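Side-chain contacts in V-type ATP synthase alpha chain (Nanoarchaeum equitans Kin4-M, PDB 5BN3), which is the A subunit of an archaeal V-type ATP synthase, a nucleotide-binding protein of the alpha/beta family with a P-loop domain at its centre: residues Lys88-Tyr91 against Glu92-Ser96; Gly251-Gly254 against Asn255-Thr258; Thr125-Gly128 against Gly129-Ile132. One frame throughout, in Å; residues are numbered along the deposited sequence.

All three contacts are local, between residues a few positions apart, and they illustrate a helix end, a helix start and a turn between strands. Contact 2 lies near the nucleotide: the side chain of Glu256 comes to about 5 Å from the bound ADP, and that of Arg253 to about 4 Å from a magnesium ion. In contact 1 the side chain of Lys88 is about 4 Å from a magnesium ion. The two centres are about 18 Å apart, nearest atoms about 11 Å, and both contacts meet the chain of NEQ263. Contact 3 stands apart in the barrel-sandwich domain, about 37 Å from contact 1 and about 39 Å from contact 2 between centres.

Contact 1: Lys88-Tyr91 against Glu92-Ser96; sequences KDIY and EKTQS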
ATOM      1  N   LYS A  88      34.980  26.918 -14.529  1.00 44.56           N
ATOM      2  CA  LYS A  88      35.573  28.246 -14.654  1.00 46.10           C
ATOM      3  C   LYS A  88      36.012  28.480 -16.093  1.00 44.69           C
ATOM      4  O   LYS A  88      35.776  29.551 -16.657  1.00 46.37           O
ATOM      5  CB  LYS A  88      36.766  28.388 -13.703  1.00 44.86           C
ATOM      6  CG  LYS A  88      37.532  29.697 -13.839  1.00 50.51           C
ATOM      7  CD  LYS A  88      38.606  29.825 -12.763  1.00 54.97           C
ATOM      8  CE  LYS A  88      39.467  31.061 -12.975  1.00 70.74           C
ATOM      9  NZ  LYS A  88      40.284  30.970 -14.214  1.00 82.43           N
ATOM     10  N   ASP A  89      36.636  27.467 -16.688  1.00 40.79           N
ATOM     11  CA  ASP A  89      37.096  27.552 -18.073  1.00 47.39           C
ATOM     12  C   ASP A  89      35.929  27.583 -19.062  1.00 53.54           C
ATOM     13  O   ASP A  89      35.996  28.272 -20.077  1.00 49.73           O
ATOM     14  CB  ASP A  89      38.051  26.397 -18.402  1.00 52.09           C
ATOM     15  CG  ASP A  89      39.335  26.447 -17.589  1.00 62.65           C
ATOM     16  OD1 ASP A  89      39.570  27.464 -16.901  1.00 72.02           O
ATOM     17  OD2 ASP A  89      40.113  25.472 -17.648  1.00 80.94           O
ATOM     18  N   ILE A  90      34.868  26.835 -18.766  1.00 50.07           N
ATOM     19  CA  ILE A  90      33.658  26.858 -19.585  1.00 39.87           C
ATOM     20  C   ILE A  90      33.078  28.269 -19.607  1.00 46.94           C
ATOM     21  O   ILE A  90      32.716  28.785 -20.666  1.00 47.35           O
ATOM     22  CB  ILE A  90      32.589  25.876 -19.054  1.00 38.04           C
ATOM     23  CG1 ILE A  90      33.055  24.428 -19.224  1.00 38.84           C
ATOM     24  CG2 ILE A  90      31.268  26.077 -19.771  1.00 45.53           C
ATOM     25  CD1 ILE A  90      32.075  23.403 -18.681  1.00 48.28           C
ATOM     26  N   TYR A  91      33.005  28.891 -18.435  1.00 37.37           N
ATOM     27  CA  TYR A  91      32.526  30.263 -18.323  1.00 38.65           C
ATOM     28  C   TYR A  91      33.373  31.218 -19.157  1.00 50.57           C
ATOM     29  O   TYR A  91      32.841  32.062 -19.874  1.00 45.65           O
ATOM     30  CB  TYR A  91      32.533  30.715 -16.859  1.00 40.24           C
ATOM     31  CG  TYR A  91      32.186  32.175 -16.667  1.00 49.99           C
ATOM     32  CD1 TYR A  91      30.865  32.595 -16.650  1.00 61.16           C
ATOM     33  CD2 TYR A  91      33.178  33.131 -16.499  1.00 52.01           C
ATOM     34  CE1 TYR A  91      30.540  33.927 -16.475  1.00 56.15           C
ATOM     35  CE2 TYR A  91      32.861  34.467 -16.324  1.00 58.80           C
ATOM     36  CZ  TYR A  91      31.541  34.857 -16.313  1.00 67.79           C
ATOM     37  OH  TYR A  91      31.219  36.181 -16.138  1.00 77.96           O
ATOM     38  N   GLU A  92      34.692  31.080 -19.058  1.00 48.66           N
ATOM     39  CA  GLU A  92      35.609  31.992 -19.737  1.00 56.98           C
ATOM     40  C   GLU A  92      35.621  31.826 -21.258  1.00 52.57           C
ATOM     41  O   GLU A  92      35.687  32.815 -21.988  1.00 58.71           O
ATOM     42  CB  GLU A  92      37.023  31.870 -19.151  1.00 47.02           C
ATOM     43  CG  GLU A  92      37.190  32.598 -17.818  1.00 54.70           C
ATOM     44  CD  GLU A  92      38.469  32.232 -17.088  1.00 70.14           C
ATOM     45  OE1 GLU A  92      39.261  31.425 -17.622  1.00 72.34           O
ATOM     46  OE2 GLU A  92      38.680  32.750 -15.970  1.00 72.30           O
ATOM     47  N   LYS A  93      35.551  30.587 -21.734  1.00 47.82           N
ATOM     48  CA  LYS A  93      35.520  30.332 -23.174  1.00 54.19           C
ATOM     49  C   LYS A  93      34.232  30.843 -23.809  1.00 66.61           C
ATOM     50  O   LYS A  93      34.262  31.564 -24.804  1.00 59.94           O
ATOM     51  CB  LYS A  93      35.674  28.837 -23.474  1.00 56.07           C
ATOM     52  CG  LYS A  93      36.992  28.227 -23.020  1.00 71.64           C
ATOM     53  CD  LYS A  93      38.175  29.065 -23.462  1.00 92.90           C
ATOM     54  CE  LYS A  93      39.489  28.379 -23.128  1.00 94.96           C
ATOM     55  NZ  LYS A  93      39.616  27.063 -23.815  1.00 90.99           N
ATOM     56  N   THR A  94      33.101  30.470 -23.219  1.00 61.16           N
ATOM     57  CA  THR A  94      31.793  30.812 -23.769  1.00 54.77           C
ATOM     58  C   THR A  94      31.396  32.261 -23.520  1.00 52.50           C
ATOM     59  O   THR A  94      30.574  32.811 -24.255  1.00 49.34           O
ATOM     60  CB  THR A  94      30.695  29.899 -23.193  1.00 61.95           C
ATOM     61  OG1 THR A  94      30.545  30.152 -21.790  1.00 47.94           O
ATOM     62  CG2 THR A  94      31.069  28.449 -23.404  1.00 56.89           C
ATOM     63  N   GLN A  95      31.976  32.865 -22.484  1.00 42.68           N
ATOM     64  CA  GLN A  95      31.573  34.197 -22.033  1.00 48.03           C
ATOM     65  C   GLN A  95      30.068  34.248 -21.780  1.00 44.91           C
ATOM     66  O   GLN A  95      29.407  35.256 -22.041  1.00 51.32           O
ATOM     67  CB  GLN A  95      32.002  35.277 -23.032  1.00 54.68           C
ATOM     68  CG  GLN A  95      33.505  35.532 -23.050  1.00 57.67           C
ATOM     69  CD  GLN A  95      34.014  36.100 -21.738  1.00 77.78           C
ATOM     70  OE1 GLN A  95      33.445  37.047 -21.194  1.00 81.07           O
ATOM     71  NE2 GLN A  95      35.090  35.520 -21.221  1.00 74.53           N
ATOM     72  N   SER A  96      29.542  33.142 -21.263  1.00 42.89           N
ATOM     73  CA  SER A  96      28.117  33.002 -20.991  1.00 43.96           C
ATOM     74  C   SER A  96      27.906  32.454 -19.583  1.00 47.36           C
ATOM     75  O   SER A  96      28.813  31.859 -19.001  1.00 41.42           O
ATOM     76  CB  SER A  96      27.483  32.062 -22.018  1.00 50.13           C
ATOM     77  OG  SER A  96      26.156  31.726 -21.655  1.00 52.38           O
TER
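Lys88 and Glu92, one turn apart on helix 87-94, form a salt bridge in which Lys88 NZ lies 3.0 Å from Glu92 OE2. The ammonium meets that oxygen on its syn side, 27° out of the carboxylate plane. The lysine chain runs straight until its last bond, where a bend (chi4 -66°) swings NZ to the carboxylate. The other oxygen, Glu92 OE1, stands 4.0 Å from Asp89 OD1, a pairing of like charges that the lysine probably eases.

At the helix end Ile90 O takes two bonds, from Thr94 N at 3.1 Å and from Thr94 OG1 at 2.8 Å, which arrive from opposite faces of its carbonyl plane. The same hydroxyl accepts from Ser96 N at 3.2 Å, making an ST turn. Gln95, where phi turns positive, folds its side chain back so that NE2 donates to Glu92 O at 2.9 Å on a lone pair; Gln95 N gives a weak bond to Tyr91 O. Ser96 OG pairs with Tyr98 N.

Ile90 O and Glu92 O thus gain side-chain donors as the backbone leaves the helix: Thr94 and the following Gln95 supply them to carbonyls of the last turn.

Contact 2: Gly251-Gly254 against Asn255-Thr258; sequences GERG and NEMT
Arg253 meets Glu256 in a short salt bridge, NH1 standing 2.7 Å from OE2. The carboxylate oxygen sits at the guanidinium edge, close to its plane, and is itself approached on the syn side; the two flat groups are nonetheless turned 76° against each other. The extended arginine crosses the acid at a slant, CD of Arg253 coming to 3.3 Å from Glu256 OE2.

The second oxygen, Glu256 OE1, takes a weak bond from Arg253 N at 3.4 Å and a stronger one from a water at 2.8 Å. That water also donates to Glu252 OE1; it bridges the two acids, Glu252 OE1 and Glu256 OE1 being 4.4 Å apart, and probably softens the repulsion. With CG anti to its carbonyl carbon (chi1 -71°) and the chain extended beyond, Glu256 reaches back to the loop residues before the helix. Its own N bonds to Arg253 O at 3.3 Å, from above the carbonyl plane. Gly254 O receives Thr258 N at 3.1 Å, an i to i+4 bond of the helix.

Further out, Glu252 OE2 forms a salt bridge with Arg324, while NE and NH2 of Arg253 bond to Ile298 O and Thr299 O of the chain of NEQ263. Thr258 OG1 bonds to Pro101 O of that chain.

The acid near the helix start thus turns back onto Arg253, in the Gly-Glu-Arg segment known from the A and beta subunits of rotary ATPases. Its side chain touches P-loop residues about 5 Å from bound ADP, with a magnesium ion near Arg253, in the strand-loop-helix of the nucleotide-binding domain at the subunit interface.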
ATOM      1  N   GLY A 251      23.230  16.034  -8.209  1.00 31.11           N
ATOM      2  CA  GLY A 251      21.830  16.296  -8.489  1.00 30.88           C
ATOM      3  C   GLY A 251      21.134  17.240  -7.526  1.00 35.56           C
ATOM      4  O   GLY A 251      19.921  17.140  -7.339  1.00 37.10           O
ATOM      5  N   GLU A 252      21.888  18.158  -6.922  1.00 35.78           N
ATOM      6  CA  GLU A 252      21.309  19.131  -5.990  1.00 42.75           C
ATOM      7  C   GLU A 252      21.329  20.560  -6.536  1.00 44.75           C
ATOM      8  O   GLU A 252      21.474  20.762  -7.742  1.00 34.40           O
ATOM      9  CB  GLU A 252      22.007  19.064  -4.629  1.00 35.54           C
ATOM     10  CG  GLU A 252      21.770  17.762  -3.880  1.00 37.04           C
ATOM     11  CD  GLU A 252      20.313  17.554  -3.509  1.00 46.69           C
ATOM     12  OE1 GLU A 252      19.656  18.530  -3.087  1.00 46.19           O
ATOM     13  OE2 GLU A 252      19.819  16.414  -3.638  1.00 50.57           O
ATOM     14  N   ARG A 253      21.180  21.543  -5.649  1.00 34.93           N
ATOM     15  CA  ARG A 253      21.018  22.942  -6.062  1.00 30.53           C
ATOM     16  C   ARG A 253      22.315  23.600  -6.532  1.00 29.57           C
ATOM     17  O   ARG A 253      23.376  23.406  -5.933  1.00 39.87           O
ATOM     18  CB  ARG A 253      20.400  23.776  -4.931  1.00 33.91           C
ATOM     19  CG  ARG A 253      19.020  23.294  -4.487  1.00 41.84           C
ATOM     20  CD  ARG A 253      18.452  24.141  -3.352  1.00 30.59           C
ATOM     21  NE  ARG A 253      17.205  23.573  -2.838  1.00 34.77           N
ATOM     22  CZ  ARG A 253      17.137  22.684  -1.851  1.00 39.54           C
ATOM     23  NH1 ARG A 253      18.245  22.269  -1.255  1.00 39.82           N
ATOM     24  NH2 ARG A 253      15.965  22.216  -1.454  1.00 38.45           N
ATOM     25  N   GLY A 254      22.215  24.387  -7.601  1.00 40.04           N
ATOM     26  CA  GLY A 254      23.357  25.120  -8.117  1.00 40.42           C
ATOM     27  C   GLY A 254      23.885  26.126  -7.114  1.00 34.67           C
ATOM     28  O   GLY A 254      25.097  26.298  -6.974  1.00 41.21           O
ATOM     29  N   ASN A 255      22.971  26.787  -6.406  1.00 32.93           N
ATOM     30  CA  ASN A 255      23.344  27.782  -5.404  1.00 35.17           C
ATOM     31  C   ASN A 255      24.196  27.222  -4.266  1.00 28.70           C
ATOM     32  O   ASN A 255      24.969  27.954  -3.649  1.00 37.21           O
ATOM     33  CB  ASN A 255      22.095  28.458  -4.830  1.00 40.90           C
ATOM     34  CG  ASN A 255      21.616  29.619  -5.678  1.00 44.37           C
ATOM     35  OD1 ASN A 255      22.407  30.271  -6.364  1.00 40.38           O
ATOM     36  ND2 ASN A 255      20.315  29.889  -5.630  1.00 40.02           N
ATOM     37  N   GLU A 256      24.045  25.932  -3.982  1.00 30.34           N
ATOM     38  CA  GLU A 256      24.785  25.308  -2.890  1.00 34.07           C
ATOM     39  C   GLU A 256      26.249  25.086  -3.259  1.00 36.99           C
ATOM     40  O   GLU A 256      27.129  25.132  -2.400  1.00 38.46           O
ATOM     41  CB  GLU A 256      24.106  24.004  -2.457  1.00 38.85           C
ATOM     42  CG  GLU A 256      22.790  24.245  -1.721  1.00 39.04           C
ATOM     43  CD  GLU A 256      21.852  23.060  -1.764  1.00 38.45           C
ATOM     44  OE1 GLU A 256      22.192  22.042  -2.408  1.00 43.65           O
ATOM     45  OE2 GLU A 256      20.764  23.147  -1.154  1.00 43.45           O
ATOM     46  N   MET A 257      26.507  24.852  -4.541  1.00 36.21           N
ATOM     47  CA  MET A 257      27.876  24.795  -5.036  1.00 38.18           C
ATOM     48  C   MET A 257      28.486  26.194  -5.031  1.00 36.13           C
ATOM     49  O   MET A 257      29.636  26.382  -4.630  1.00 36.68           O
ATOM     50  CB  MET A 257      27.906  24.205  -6.450  1.00 34.28           C
ATOM     51  CG  MET A 257      27.258  22.832  -6.584  1.00 39.26           C
ATOM     52  SD  MET A 257      28.259  21.481  -5.923  1.00 65.57           S
ATOM     53  CE  MET A 257      27.713  21.437  -4.215  1.00 55.58           C
ATOM     54  N   THR A 258      27.698  27.172  -5.472  1.00 34.35           N
ATOM     55  CA  THR A 258      28.117  28.570  -5.487  1.00 36.84           C
ATOM     56  C   THR A 258      28.426  29.076  -4.077  1.00 38.77           C
ATOM     57  O   THR A 258      29.364  29.848  -3.877  1.00 38.21           O
ATOM     58  CB  THR A 258      27.032  29.464  -6.121  1.00 39.62           C
ATOM     59  OG1 THR A 258      26.597  28.888  -7.361  1.00 37.29           O
ATOM     60  CG2 THR A 258      27.568  30.859  -6.372  1.00 39.42           C
TER
HETATM   61  O   HOH W   1      20.636  20.021  -1.369  1.00 32.18           O

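Contact 3: Thr125-Gly128 against Gly129-Ile132; sequences TIKG and GDII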
ATOM      1  N   THR A 125      65.497   2.340  -9.794  1.00 56.49           N
ATOM      2  CA  THR A 125      64.423   1.488 -10.289  1.00 66.08           C
ATOM      3  C   THR A 125      63.113   1.939  -9.648  1.00 61.28           C
ATOM      4  O   THR A 125      63.074   2.250  -8.455  1.00 59.38           O
ATOM      5  CB  THR A 125      64.684   0.001  -9.981  1.00 66.02           C
ATOM      6  OG1 THR A 125      66.014  -0.346 -10.387  1.00 85.87           O
ATOM      7  CG2 THR A 125      63.693  -0.881 -10.724  1.00 78.44           C
ATOM      8  N   ILE A 126      62.048   1.993 -10.442  1.00 58.99           N
ATOM      9  CA  ILE A 126      60.762   2.476  -9.954  1.00 55.52           C
ATOM     10  C   ILE A 126      59.662   1.445 -10.214  1.00 56.34           C
ATOM     11  O   ILE A 126      59.704   0.725 -11.213  1.00 50.61           O
ATOM     12  CB  ILE A 126      60.409   3.859 -10.581  1.00 57.97           C
ATOM     13  CG1 ILE A 126      59.517   4.677  -9.645  1.00 67.62           C
ATOM     14  CG2 ILE A 126      59.780   3.714 -11.965  1.00 59.98           C
ATOM     15  CD1 ILE A 126      59.208   6.064 -10.164  1.00 72.52           C
ATOM     16  N   LYS A 127      58.703   1.348  -9.297  1.00 56.08           N
ATOM     17  CA  LYS A 127      57.547   0.473  -9.492  1.00 50.59           C
ATOM     18  C   LYS A 127      56.245   1.262  -9.374  1.00 54.75           C
ATOM     19  O   LYS A 127      56.253   2.416  -8.947  1.00 46.05           O
ATOM     20  CB  LYS A 127      57.568  -0.717  -8.520  1.00 66.56           C
ATOM     21  CG  LYS A 127      57.736  -0.343  -7.055  1.00 75.93           C
ATOM     22  CD  LYS A 127      57.993  -1.569  -6.180  1.00 84.41           C
ATOM     23  CE  LYS A 127      56.715  -2.086  -5.533  1.00 83.91           C
ATOM     24  NZ  LYS A 127      56.973  -3.276  -4.672  1.00 76.12           N
ATOM     25  N   GLY A 128      55.136   0.641  -9.769  1.00 45.92           N
ATOM     26  CA  GLY A 128      53.846   1.311  -9.799  1.00 43.27           C
ATOM     27  C   GLY A 128      53.447   1.957  -8.486  1.00 39.39           C
ATOM     28  O   GLY A 128      53.583   1.354  -7.418  1.00 38.32           O
ATOM     29  N   GLY A 129      52.966   3.192  -8.561  1.00 49.63           N
ATOM     30  CA  GLY A 129      52.498   3.894  -7.379  1.00 44.65           C
ATOM     31  C   GLY A 129      53.577   4.628  -6.603  1.00 49.88           C
ATOM     32  O   GLY A 129      53.274   5.301  -5.615  1.00 47.02           O
ATOM     33  N   ASP A 130      54.829   4.503  -7.037  1.00 48.17           N
ATOM     34  CA  ASP A 130      55.937   5.174  -6.360  1.00 47.31           C
ATOM     35  C   ASP A 130      55.869   6.694  -6.509  1.00 32.64           C
ATOM     36  O   ASP A 130      55.435   7.206  -7.542  1.00 38.18           O
ATOM     37  CB  ASP A 130      57.286   4.672  -6.887  1.00 52.83           C
ATOM     38  CG  ASP A 130      57.660   3.306  -6.344  1.00 65.21           C
ATOM     39  OD1 ASP A 130      57.096   2.894  -5.309  1.00 66.78           O
ATOM     40  OD2 ASP A 130      58.534   2.650  -6.950  1.00 70.59           O
ATOM     41  N   ILE A 131      56.302   7.407  -5.474  1.00 40.54           N
ATOM     42  CA  ILE A 131      56.400   8.860  -5.531  1.00 40.22           C
ATOM     43  C   ILE A 131      57.685   9.262  -6.254  1.00 49.45           C
ATOM     44  O   ILE A 131      58.786   9.057  -5.740  1.00 47.19           O
ATOM     45  CB  ILE A 131      56.389   9.477  -4.117  1.00 40.58           C
ATOM     46  CG1 ILE A 131      55.090   9.117  -3.389  1.00 38.31           C
ATOM     47  CG2 ILE A 131      56.549  10.985  -4.190  1.00 38.14           C
ATOM     48  CD1 ILE A 131      55.054   9.567  -1.943  1.00 44.91           C
ATOM     49  N   ILE A 132      57.542   9.829  -7.449  1.00 44.54           N
ATOM     50  CA  ILE A 132      58.693  10.205  -8.263  1.00 45.47           C
ATOM     51  C   ILE A 132      59.157  11.626  -7.941  1.00 51.52           C
ATOM     52  O   ILE A 132      60.291  12.005  -8.244  1.00 45.02           O
ATOM     53  CB  ILE A 132      58.390  10.046  -9.774  1.00 56.67           C
ATOM     54  CG1 ILE A 132      59.682  10.021 -10.593  1.00 62.64           C
ATOM     55  CG2 ILE A 132      57.443  11.137 -10.263  1.00 44.48           C
ATOM     56  CD1 ILE A 132      59.471   9.667 -12.043  1.00 57.53           C
TER
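A type II beta turn, Lys127 to Asp130, links strand 125-126 to strand 131-137 in the barrel-sandwich domain, and the side chain of Asp130 ties it to the residue where it begins. The turn's own bond runs from Asp130 N to Lys127 O, 3.2 Å long. A second, straighter bond brings Lys127 N to 2.7 Å from Asp130 OD2, with an N-H...O angle of 167°. The amide reaches the oxygen from above the carboxylate plane, 41° out of it. Between them the two bonds use both the N-H and the C=O of Lys127 and fasten them to a single residue.

Asp130 can do this because its CG lies beside its own backbone N (chi1 -77°), which carries the carboxylate back across the mouth of the turn. The fit is close: Asp130 OD2 is 3.0 Å from Lys127 O, two acceptors close together, which the bond from Lys127 N may offset. Gly129 occupies the third position with a positive phi, as a type II turn commonly has.

On the apolar side of the turn, Ile126 and Asp130 run past one another in opposite senses, Ile126 CG1 being 3.5 Å from Asp130 CB, and Ile126 CD1 comes to 4.0 Å from Ile132 CG1. The two isoleucines lie nearly perpendicular, both buried.

The strands entering and leaving the turn belong to different sheets: Ile126 bonds through its backbone to Gly152, Ile132 to Lys119 and Ile144. Their side chains meet strand 169-171, at Val171 and Ala169, so the turn passes the chain from one sheet to the other over a shared apolar interior.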